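PDB 5H28: oxysterol-binding protein homolog 1 from Saccharomyces cerevisiae, which carries lipids, including sterols, between membranes through the cytosol and is targeted to the nucleus-vacuole junction by its ankyrin repeats, the part described here. Local coordinates for residues L43-A48 / E59-W64. Sequence-based numbering, arbitrary orientation.
Sequences LMLHYA and EIVHHW
Ile60 rests its CD1 methyl against Ala48 CB at 3.7 Å, while its other branch, CG2, faces Leu45 CD1 at 4.3 Å. Ile60 CG1 lies anti to the carbonyl carbon (chi1 -72°) with CD1 extended beyond it, which carries Ile60 CD1 across to the small alanine and to a place 4.2 Å from Met44 CG. Leu45 CD1 also packs on Val61 CG2, 4.0 Å away. These apolar contacts join helices 44-51 and 54-64, whose short segments run antiparallel at 160° with axes 11.0 Å apart: the helix-turn-helix hairpin of an ankyrin repeat, predicted here as the first. Met44, bent at its last torsion, brings its methyl obliquely to the six-membered part of the indole, with Met44 CE 3.8 Å from both Trp64 CZ3 and Trp64 CE3, and the two side chains cross at about a right angle. Both also touch Leu25, so the hairpin core continues into helix 18-28. No hydrogen bond spans the two segments. Within 59-64, Glu59 O takes two donors, His63 N and His63 ND1, from opposite faces of its carbonyl plane; the bond from His63 ND1 to Glu59 O (2.8 Å), bent at 133°, ties the imidazole to the preceding turn.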
ATOM      1  N   LEU A  43       1.777  19.806  -5.795  1.00  8.27           N
ATOM      2  CA  LEU A  43       2.531  20.021  -4.562  1.00  7.86           C
ATOM      3  C   LEU A  43       1.736  20.798  -3.521  1.00  7.13           C
ATOM      4  O   LEU A  43       2.258  21.143  -2.465  1.00  6.88           O
ATOM      5  CB  LEU A  43       3.839  20.761  -4.861  1.00  8.82           C
ATOM      6  CG  LEU A  43       4.874  19.975  -5.670  1.00  8.97           C
ATOM      7  CD1 LEU A  43       6.001  20.901  -6.095  1.00 11.13           C
ATOM      8  CD2 LEU A  43       5.414  18.820  -4.841  1.00  9.92           C
ATOM      9  N   MET A  44       0.463  21.059  -3.808  1.00  6.43           N
ATOM     10  CA  MET A  44      -0.358  21.817  -2.877  1.00  7.31           C
ATOM     11  C   MET A  44      -0.459  21.209  -1.484  1.00  6.87           C
ATOM     12  O   MET A  44      -0.386  21.930  -0.489  1.00  5.99           O
ATOM     13  CB  MET A  44      -1.757  22.033  -3.456  1.00  6.78           C
ATOM     14  CG  MET A  44      -2.703  22.770  -2.508  1.00  5.94           C
ATOM     15  SD  MET A  44      -4.179  23.396  -3.335  1.00 10.32           S
ATOM     16  CE  MET A  44      -4.849  21.884  -4.013  1.00  8.18           C
ATOM     17  N   LEU A  45      -0.620  19.893  -1.399  1.00  5.23           N
ATOM     18  CA  LEU A  45      -0.718  19.259  -0.091  1.00  6.23           C
ATOM     19  C   LEU A  45       0.596  19.407   0.679  1.00  5.48           C
ATOM     20  O   LEU A  45       0.583  19.574   1.899  1.00  6.29           O
ATOM     21  CB  LEU A  45      -1.109  17.784  -0.226  1.00  7.66           C
ATOM     22  CG  LEU A  45      -1.414  17.067   1.094  1.00  8.37           C
ATOM     23  CD1 LEU A  45      -2.470  17.838   1.876  1.00  9.60           C
ATOM     24  CD2 LEU A  45      -1.894  15.651   0.799  1.00  9.61           C
ATOM     25  N   HIS A  46       1.725  19.352  -0.028  1.00  6.10           N
ATOM     26  CA  HIS A  46       3.023  19.531   0.621  1.00  6.25           C
ATOM     27  C   HIS A  46       3.068  20.925   1.233  1.00  6.28           C
ATOM     28  O   HIS A  46       3.427  21.100   2.398  1.00  6.72           O
ATOM     29  CB  HIS A  46       4.174  19.435  -0.389  1.00  6.54           C
ATOM     30  CG  HIS A  46       4.545  18.038  -0.772  1.00  6.61           C
ATOM     31  ND1 HIS A  46       3.762  17.251  -1.590  1.00  6.76           N
ATOM     32  CD2 HIS A  46       5.638  17.296  -0.473  1.00  7.53           C
ATOM     33  CE1 HIS A  46       4.359  16.088  -1.778  1.00  5.85           C
ATOM     34  NE2 HIS A  46       5.500  16.089  -1.111  1.00  6.20           N
ATOM     35  N   TYR A  47       2.711  21.922   0.432  1.00  6.21           N
ATOM     36  CA  TYR A  47       2.742  23.295   0.907  1.00  4.88           C
ATOM     37  C   TYR A  47       1.743  23.547   2.026  1.00  5.66           C
ATOM     38  O   TYR A  47       2.016  24.319   2.940  1.00  7.20           O
ATOM     39  CB  TYR A  47       2.501  24.266  -0.255  1.00  6.19           C
ATOM     40  CG  TYR A  47       3.594  24.223  -1.301  1.00  8.20           C
ATOM     41  CD1 TYR A  47       4.937  24.266  -0.931  1.00  8.60           C
ATOM     42  CD2 TYR A  47       3.289  24.134  -2.658  1.00 10.73           C
ATOM     43  CE1 TYR A  47       5.951  24.218  -1.884  1.00  9.59           C
ATOM     44  CE2 TYR A  47       4.300  24.084  -3.622  1.00 10.48           C
ATOM     45  CZ  TYR A  47       5.625  24.126  -3.224  1.00 10.49           C
ATOM     46  OH  TYR A  47       6.632  24.073  -4.164  1.00 13.55           O
ATOM     47  N   ALA A  48       0.589  22.891   1.965  1.00  5.41           N
ATOM     48  CA  ALA A  48      -0.416  23.071   3.002  1.00  5.63           C
ATOM     49  C   ALA A  48       0.089  22.502   4.318  1.00  5.52           C
ATOM     50  O   ALA A  48      -0.122  23.093   5.374  1.00  5.90           O
ATOM     51  CB  ALA A  48      -1.711  22.394   2.600  1.00  6.31           C
ATOM     52  N   GLU A  59      -9.827  19.860   4.509  1.00  7.02           N
ATOM     53  CA  GLU A  59     -10.695  20.168   3.378  1.00  5.88           C
ATOM     54  C   GLU A  59     -10.035  19.796   2.054  1.00  6.81           C
ATOM     55  O   GLU A  59     -10.693  19.287   1.152  1.00  7.41           O
ATOM     56  CB  GLU A  59     -11.065  21.653   3.359  1.00  7.62           C
ATOM     57  CG  GLU A  59     -11.914  22.124   4.535  1.00  8.80           C
ATOM     58  CD  GLU A  59     -13.232  21.386   4.659  1.00 11.72           C
ATOM     59  OE1 GLU A  59     -13.855  21.079   3.624  1.00 13.59           O
ATOM     60  OE2 GLU A  59     -13.654  21.130   5.805  1.00 13.60           O
ATOM     61  N   ILE A  60      -8.736  20.056   1.933  1.00  6.64           N
ATOM     62  CA  ILE A  60      -8.019  19.724   0.709  1.00  5.98           C
ATOM     63  C   ILE A  60      -8.089  18.220   0.452  1.00  6.13           C
ATOM     64  O   ILE A  60      -8.402  17.778  -0.651  1.00  7.11           O
ATOM     65  CB  ILE A  60      -6.535  20.150   0.808  1.00  4.99           C
ATOM     66  CG1 ILE A  60      -6.425  21.674   0.728  1.00  7.47           C
ATOM     67  CG2 ILE A  60      -5.724  19.500  -0.307  1.00  6.05           C
ATOM     68  CD1 ILE A  60      -5.024  22.193   0.993  1.00  8.43           C
ATOM     69  N   VAL A  61      -7.814  17.434   1.487  1.00  6.29           N
ATOM     70  CA  VAL A  61      -7.835  15.986   1.357  1.00  6.50           C
ATOM     71  C   VAL A  61      -9.227  15.418   1.087  1.00  8.42           C
ATOM     72  O   VAL A  61      -9.397  14.582   0.199  1.00  7.96           O
ATOM     73  CB  VAL A  61      -7.235  15.314   2.616  1.00  6.46           C
ATOM     74  CG1 VAL A  61      -7.462  13.812   2.572  1.00  8.04           C
ATOM     75  CG2 VAL A  61      -5.740  15.613   2.694  1.00  7.21           C
ATOM     76  N   HIS A  62     -10.225  15.875   1.833  1.00  9.33           N
ATOM     77  CA  HIS A  62     -11.574  15.364   1.638  1.00  9.85           C
ATOM     78  C   HIS A  62     -12.215  15.802   0.329  1.00 11.02           C
ATOM     79  O   HIS A  62     -13.077  15.102  -0.206  1.00 12.88           O
ATOM     80  CB  HIS A  62     -12.462  15.755   2.820  1.00 11.93           C
ATOM     81  CG  HIS A  62     -12.149  15.002   4.076  1.00 12.68           C
ATOM     82  ND1 HIS A  62     -12.134  13.625   4.135  1.00 16.79           N
ATOM     83  CD2 HIS A  62     -11.841  15.433   5.319  1.00 13.59           C
ATOM     84  CE1 HIS A  62     -11.827  13.242   5.362  1.00 16.17           C
ATOM     85  NE2 HIS A  62     -11.645  14.320   6.100  1.00 16.06           N
ATOM     86  N   HIS A  63     -11.787  16.943  -0.197  1.00  9.43           N
ATOM     87  CA  HIS A  63     -12.336  17.451  -1.452  1.00  9.56           C
ATOM     88  C   HIS A  63     -11.691  16.896  -2.714  1.00 10.52           C
ATOM     89  O   HIS A  63     -12.386  16.536  -3.664  1.00 13.12           O
ATOM     90  CB  HIS A  63     -12.202  18.977  -1.540  1.00 10.78           C
ATOM     91  CG  HIS A  63     -13.309  19.734  -0.875  1.00 12.00           C
ATOM     92  ND1 HIS A  63     -13.397  19.880   0.493  1.00 12.47           N
ATOM     93  CD2 HIS A  63     -14.372  20.392  -1.393  1.00 13.71           C
ATOM     94  CE1 HIS A  63     -14.466  20.596   0.788  1.00 13.71           C
ATOM     95  NE2 HIS A  63     -15.075  20.921  -0.338  1.00 13.26           N
ATOM     96  N   TRP A  64     -10.365  16.811  -2.715  1.00  9.81           N
ATOM     97  CA  TRP A  64      -9.654  16.422  -3.927  1.00  9.04           C
ATOM     98  C   TRP A  64      -8.807  15.158  -4.020  1.00  9.45           C
ATOM     99  O   TRP A  64      -8.049  15.003  -4.978  1.00  9.52           O
ATOM    100  CB  TRP A  64      -8.820  17.631  -4.359  1.00  9.20           C
ATOM    101  CG  TRP A  64      -9.670  18.863  -4.471  1.00  8.63           C
ATOM    102  CD1 TRP A  64     -10.868  18.964  -5.118  1.00  8.84           C
ATOM    103  CD2 TRP A  64      -9.400  20.162  -3.924  1.00  7.14           C
ATOM    104  NE1 TRP A  64     -11.361  20.239  -5.012  1.00  9.84           N
ATOM    105  CE2 TRP A  64     -10.484  20.998  -4.285  1.00  8.92           C
ATOM    106  CE3 TRP A  64      -8.352  20.703  -3.167  1.00  8.59           C
ATOM    107  CZ2 TRP A  64     -10.549  22.346  -3.916  1.00  8.83           C
ATOM    108  CZ3 TRP A  64      -8.418  22.049  -2.801  1.00  7.22           C
ATOM    109  CH2 TRP A  64      -9.510  22.853  -3.177  1.00  8.22           C
TER